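Local coordinates for protein L544 (Acanthamoeba polyphaga mimivirus, PDB 4AMQ) that probably acts as a metal-dependent nucleotidyl transferase and is found in the mimivirus virion, at residues Asn194-Leu199 / Asp213-Tyr218; Ile42-Asp47 / Ile69-His74. All blocks are in the same frame, centred on the assembly; numbering follows the deposited sequence.

In the fold
From the N terminus, helix 28-42 ends at Ile42 and runs into a loop, so that Ile42-Asp47 spans both. The chain then forms strand 51-54 and strand 66-72, whose end returns against that loop, so interaction 2 closes first, across 21 residues. Much later, strand 196-204 turns back into strand 209-217, and interaction 1 closes this short beta hairpin. The two closures follow one another along the chain, neither nested nor crossed, yet they meet in space. Strands 66-72 and 209-217 run parallel as neighbours in the mixed sheet, probably bonded through Ala215 to Ile69 and Asn71, and Val44 packs on Val216. Together they pack the loop onto the sheet of the hairpin, which carries the manganese-binding aspartates.

Interaction 1: Asn194-Leu199 / Asp213-Tyr218. With MN (manganese (II) ion), chain C.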
loop_
_atom_site.group_PDB
_atom_site.type_symbol
_atom_site.label_atom_id
_atom_site.label_comp_id
_atom_site.label_asym_id
_atom_site.label_seq_id
_atom_site.Cartn_x
_atom_site.Cartn_y
_atom_site.Cartn_z
ATOM N N ASN A 194 -7.133 -19.499 10.463
ATOM C CA ASN A 194 -6.150 -18.933 9.547
ATOM C C ASN A 194 -4.717 -19.237 9.957
ATOM O O ASN A 194 -4.456 -19.600 11.101
ATOM C CB ASN A 194 -6.367 -17.424 9.397
ATOM C CG ASN A 194 -7.614 -17.093 8.598
ATOM O OD1 ASN A 194 -7.565 -16.965 7.373
ATOM N ND2 ASN A 194 -8.743 -16.965 9.286
ATOM N N SER A 195 -3.790 -19.085 9.017
ATOM C CA SER A 195 -2.389 -19.400 9.277
ATOM C C SER A 195 -1.529 -18.148 9.392
ATOM O O SER A 195 -0.420 -18.196 9.923
ATOM C CB SER A 195 -1.835 -20.303 8.175
ATOM O OG SER A 195 -2.603 -21.488 8.052
ATOM N N ILE A 196 -2.038 -17.032 8.886
ATOM C CA ILE A 196 -1.277 -15.790 8.873
ATOM C C ILE A 196 -2.158 -14.567 9.116
ATOM O O ILE A 196 -3.328 -14.548 8.740
ATOM C CB ILE A 196 -0.537 -15.604 7.535
ATOM C CG1 ILE A 196 0.213 -14.270 7.524
ATOM C CG2 ILE A 196 -1.514 -15.671 6.373
ATOM C CD1 ILE A 196 0.738 -13.875 6.164
ATOM N N LEU A 197 -1.587 -13.555 9.761
ATOM C CA LEU A 197 -2.245 -12.260 9.890
ATOM C C LEU A 197 -1.285 -11.152 9.471
ATOM O O LEU A 197 -0.063 -11.317 9.539
ATOM C CB LEU A 197 -2.763 -12.037 11.314
ATOM C CG LEU A 197 -1.767 -12.028 12.475
ATOM C CD1 LEU A 197 -1.117 -10.659 12.618
ATOM C CD2 LEU A 197 -2.465 -12.420 13.770
ATOM N N LEU A 198 -1.836 -10.030 9.019
ATOM C CA LEU A 198 -1.012 -8.920 8.551
ATOM C C LEU A 198 -1.161 -7.718 9.469
ATOM O O LEU A 198 -2.281 -7.269 9.730
ATOM C CB LEU A 198 -1.399 -8.527 7.120
ATOM C CG LEU A 198 -0.599 -7.401 6.456
ATOM C CD1 LEU A 198 0.797 -7.884 6.105
ATOM C CD2 LEU A 198 -1.305 -6.889 5.209
ATOM N N LEU A 199 -0.034 -7.213 9.966
ATOM C CA LEU A 199 -0.021 -5.989 10.757
ATOM C C LEU A 199 0.308 -4.804 9.854
ATOM O O LEU A 199 1.394 -4.742 9.272
ATOM C CB LEU A 199 1.011 -6.087 11.884
ATOM C CG LEU A 199 0.877 -7.249 12.874
ATOM C CD1 LEU A 199 2.053 -7.276 13.847
ATOM C CD2 LEU A 199 -0.442 -7.173 13.625
ATOM N N ASP A 213 4.458 -3.104 6.664
ATOM C CA ASP A 213 3.565 -4.255 6.593
ATOM C C ASP A 213 4.270 -5.513 7.097
ATOM O O ASP A 213 5.257 -5.960 6.506
ATOM C CB ASP A 213 3.056 -4.464 5.162
ATOM C CG ASP A 213 2.166 -3.324 4.680
ATOM O OD1 ASP A 213 1.480 -2.697 5.517
ATOM O OD2 ASP A 213 2.151 -3.058 3.460
ATOM N N ILE A 214 3.759 -6.077 8.188
ATOM C CA ILE A 214 4.347 -7.275 8.783
ATOM C C ILE A 214 3.426 -8.485 8.651
ATOM O O ILE A 214 2.397 -8.568 9.324
ATOM C CB ILE A 214 4.653 -7.081 10.281
ATOM C CG1 ILE A 214 5.324 -5.726 10.533
ATOM C CG2 ILE A 214 5.505 -8.239 10.803
ATOM C CD1 ILE A 214 6.582 -5.502 9.721
ATOM N N ALA A 215 3.805 -9.421 7.786
ATOM C CA ALA A 215 3.066 -10.669 7.624
ATOM C C ALA A 215 3.473 -11.649 8.716
ATOM O O ALA A 215 4.596 -12.150 8.728
ATOM C CB ALA A 215 3.327 -11.265 6.257
ATOM N N VAL A 216 2.557 -11.918 9.636
ATOM C CA VAL A 216 2.848 -12.790 10.763
ATOM C C VAL A 216 2.305 -14.198 10.528
ATOM O O VAL A 216 1.096 -14.418 10.542
ATOM C CB VAL A 216 2.271 -12.219 12.067
ATOM C CG1 VAL A 216 2.573 -13.146 13.231
ATOM C CG2 VAL A 216 2.830 -10.823 12.325
ATOM N N ARG A 217 3.212 -15.144 10.300
ATOM C CA ARG A 217 2.836 -16.543 10.123
ATOM C C ARG A 217 2.928 -17.276 11.454
ATOM O O ARG A 217 4.020 -17.489 11.979
ATOM C CB ARG A 217 3.743 -17.225 9.096
ATOM C CG ARG A 217 3.191 -18.545 8.572
ATOM C CD ARG A 217 4.294 -19.436 8.019
ATOM N NE ARG A 217 5.224 -18.702 7.165
ATOM C CZ ARG A 217 5.071 -18.534 5.855
ATOM N NH1 ARG A 217 4.014 -19.048 5.237
ATOM N NH2 ARG A 217 5.973 -17.852 5.164
ATOM N N TYR A 218 1.777 -17.664 11.993
ATOM C CA TYR A 218 1.729 -18.315 13.298
ATOM C C TYR A 218 1.370 -19.801 13.209
ATOM O O TYR A 218 1.207 -20.466 14.232
ATOM C CB TYR A 218 0.761 -17.578 14.229
ATOM C CG TYR A 218 -0.628 -17.418 13.659
ATOM C CD1 TYR A 218 -0.920 -16.386 12.775
ATOM C CD2 TYR A 218 -1.646 -18.301 13.996
ATOM C CE1 TYR A 218 -2.188 -16.237 12.244
ATOM C CE2 TYR A 218 -2.917 -18.160 13.470
ATOM C CZ TYR A 218 -3.181 -17.128 12.595
ATOM O OH TYR A 218 -4.444 -16.978 12.068
HETATM MN MN MN C . 3.824 -2.816 1.540
HETATM O O HOH W 1 1.975 -1.414 0.453
#
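Leu197 and Val216 lie side by side on the buried face of an antiparallel beta hairpin, Leu197 CD1 3.8 Å from Val216 CB. Leu199 continues this tight layer, its CD1 meeting Val216 CG2 at 3.9 Å while Ile214 packs against its CB; branched aliphatic chains suit a face covered by Leu43 and Val44. The backbones are joined by paired bonds, and those between Leu199 and Ile214 are nearly straight both ways, at 175° and 174°. At the hairpin's open end, chi1 of 55° folds the Tyr218 ring back over the residues that lead into the other strand, so that Ser195 O sits above one ring face, 3.4 Å from CD1, while also accepting the Tyr218 N-H. The hydroxyl is bonded to Val191 O.

The other face is looser and more exposed. Ile196 CD1 touches the small Ala215 CB at 3.7 Å, and Arg217 reaches away to bond Asn72 OD1 through NE. Farther along, Asp213 OD2 binds a manganese ion at 2.6 Å, in company with Asp66 and Asp68. An apolar hairpin face, held by paired main-chain bonds along this part, thus backs a metal-binding carboxylate, consistent with a two-metal nucleotidyl transferase centre.

Interaction 2: Ile42-Asp47 / Ile69-His74; sequences ILVVPD and IVNNVH
The flat amide of Asn71 is clasped between aliphatic groups and backbone: Leu43 CD2 lies over one side of its plane, 4.1 Å from Asn71 CG, and Val73 CG1 of the same segment comes from the other side. Its outer end faces the main chain of the loop. With CG anti to the backbone N (chi1 -154°), the side chain stretches from the strand so that the atom modelled as ND2 lies 3.0 Å from Val44 N and 2.9 Å from Val45 N, while OD1 is 3.1 Å from Val45 O. The assignment of the two amide atoms is uncertain; with the group turned over, these approaches may be hydrogen bonds, the oxygen facing two N-H groups and the nitrogen a carbonyl. An asparagine suits the place because it can offer both a donor and an acceptor to a buried stretch of backbone.

Apolar contacts flank the amide. Leu43 crosses Ile69 at about a right angle, CD2 to CG2 at 4.0 Å, near the point where the chain leaves helix 28-42. Beyond the amide, Val73 CG1 serves two neighbours at once, 3.8 Å from Val44 CG1 and 3.5 Å from Val45 CG2. Compact beta-branched chains fit here, between the loop and the end of strand 66-72. Val44 also packs against helix 82-93, and its carbonyl oxygen accepts a hydrogen bond from Arg85 NE, which ties that helix to the loop.

Within the nucleotidyltransferase domain, the contact therefore packs the loop after helix 28-42 on the central sheet through apolar side chains and an amide set against the main chain, rather than by strand pairing. Leu43 and Val73 cover the two faces of the buried Asn71 amide, which probably keeps water away and would strengthen any polar bonds it makes to the loop.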
loop_
_atom_site.group_PDB
_atom_site.type_symbol
_atom_site.label_atom_id
_atom_site.label_comp_id
_atom_site.label_asym_id
_atom_site.label_seq_id
_atom_site.Cartn_x
_atom_site.Cartn_y
_atom_site.Cartn_z
ATOM N N ILE A 42 7.845 -3.325 16.843
ATOM C CA ILE A 42 6.631 -3.639 16.094
ATOM C C ILE A 42 6.508 -5.103 15.682
ATOM O O ILE A 42 5.420 -5.556 15.316
ATOM C CB ILE A 42 6.488 -2.749 14.835
ATOM C CG1 ILE A 42 7.547 -3.117 13.792
ATOM C CG2 ILE A 42 6.576 -1.280 15.209
ATOM C CD1 ILE A 42 7.426 -2.339 12.490
ATOM N N LEU A 43 7.614 -5.839 15.727
ATOM C CA LEU A 43 7.588 -7.256 15.363
ATOM C C LEU A 43 6.965 -8.112 16.464
ATOM O O LEU A 43 7.098 -7.810 17.649
ATOM C CB LEU A 43 8.995 -7.762 15.035
ATOM C CG LEU A 43 9.645 -7.262 13.743
ATOM C CD1 LEU A 43 11.095 -7.706 13.667
ATOM C CD2 LEU A 43 8.872 -7.739 12.523
ATOM N N VAL A 44 6.278 -9.178 16.066
ATOM C CA VAL A 44 5.729 -10.131 17.027
ATOM C C VAL A 44 6.857 -10.913 17.699
ATOM O O VAL A 44 6.851 -11.112 18.914
ATOM C CB VAL A 44 4.747 -11.106 16.355
ATOM C CG1 VAL A 44 4.340 -12.203 17.325
ATOM C CG2 VAL A 44 3.525 -10.357 15.844
ATOM N N VAL A 45 7.819 -11.359 16.895
ATOM C CA VAL A 45 9.058 -11.938 17.403
ATOM C C VAL A 45 10.233 -11.162 16.811
ATOM O O VAL A 45 10.466 -11.206 15.605
ATOM C CB VAL A 45 9.179 -13.438 17.054
ATOM C CG1 VAL A 45 10.502 -13.999 17.546
ATOM C CG2 VAL A 45 8.024 -14.212 17.657
ATOM N N PRO A 46 10.964 -10.426 17.661
ATOM C CA PRO A 46 12.028 -9.504 17.242
ATOM C C PRO A 46 13.304 -10.187 16.752
ATOM O O PRO A 46 14.071 -9.568 16.011
ATOM C CB PRO A 46 12.330 -8.715 18.524
ATOM C CG PRO A 46 11.158 -8.958 19.426
ATOM C CD PRO A 46 10.704 -10.337 19.106
ATOM N N ASP A 47 13.530 -11.432 17.163
ATOM C CA ASP A 47 14.757 -12.145 16.809
ATOM C C ASP A 47 15.048 -12.065 15.311
ATOM O O ASP A 47 14.200 -12.405 14.487
ATOM C CB ASP A 47 14.680 -13.606 17.259
ATOM C CG ASP A 47 14.380 -13.746 18.741
ATOM O OD1 ASP A 47 14.580 -12.763 19.487
ATOM O OD2 ASP A 47 13.948 -14.842 19.164
ATOM N N ILE A 69 7.743 -6.989 5.639
ATOM C CA ILE A 69 8.453 -8.004 6.409
ATOM C C ILE A 69 7.609 -9.241 6.684
ATOM O O ILE A 69 6.410 -9.135 6.968
ATOM C CB ILE A 69 8.975 -7.427 7.743
ATOM C CG1 ILE A 69 10.072 -6.402 7.467
ATOM C CG2 ILE A 69 9.506 -8.522 8.648
ATOM C CD1 ILE A 69 10.778 -5.919 8.700
ATOM N N VAL A 70 8.238 -10.411 6.581
ATOM C CA VAL A 70 7.613 -11.658 6.996
ATOM C C VAL A 70 8.164 -12.047 8.367
ATOM O O VAL A 70 9.376 -12.153 8.552
ATOM C CB VAL A 70 7.858 -12.794 5.977
ATOM C CG1 VAL A 70 7.412 -14.142 6.545
ATOM C CG2 VAL A 70 7.138 -12.500 4.669
ATOM N N ASN A 71 7.270 -12.232 9.330
ATOM C CA ASN A 71 7.652 -12.660 10.669
ATOM C C ASN A 71 7.182 -14.098 10.882
ATOM O O ASN A 71 5.981 -14.366 10.934
ATOM C CB ASN A 71 7.032 -11.734 11.720
ATOM C CG ASN A 71 7.825 -11.694 13.019
ATOM O OD1 ASN A 71 8.987 -12.108 13.071
ATOM N ND2 ASN A 71 7.202 -11.180 14.072
ATOM N N ASN A 72 8.128 -15.027 10.970
ATOM C CA ASN A 72 7.795 -16.429 11.215
ATOM C C ASN A 72 7.878 -16.725 12.708
ATOM O O ASN A 72 8.966 -16.852 13.263
ATOM C CB ASN A 72 8.716 -17.351 10.410
ATOM C CG ASN A 72 8.485 -17.241 8.909
ATOM O OD1 ASN A 72 7.347 -17.280 8.442
ATOM N ND2 ASN A 72 9.564 -17.094 8.150
ATOM N N VAL A 73 6.721 -16.822 13.358
ATOM C CA VAL A 73 6.675 -16.810 14.819
ATOM C C VAL A 73 6.361 -18.157 15.474
ATOM O O VAL A 73 6.444 -18.282 16.696
ATOM C CB VAL A 73 5.699 -15.731 15.347
ATOM C CG1 VAL A 73 6.055 -14.375 14.758
ATOM C CG2 VAL A 73 4.259 -16.096 15.017
ATOM N N HIS A 74 6.000 -19.155 14.675
ATOM C CA HIS A 74 5.798 -20.504 15.196
ATOM C C HIS A 74 7.157 -21.183 15.360
ATOM O O HIS A 74 8.036 -21.015 14.517
ATOM C CB HIS A 74 4.910 -21.318 14.252
ATOM C CG HIS A 74 4.433 -22.609 14.835
ATOM N ND1 HIS A 74 5.201 -23.746 14.865
ATOM C CD2 HIS A 74 3.249 -22.941 15.420
ATOM C CE1 HIS A 74 4.523 -24.729 15.440
ATOM N NE2 HIS A 74 3.337 -24.258 15.783
#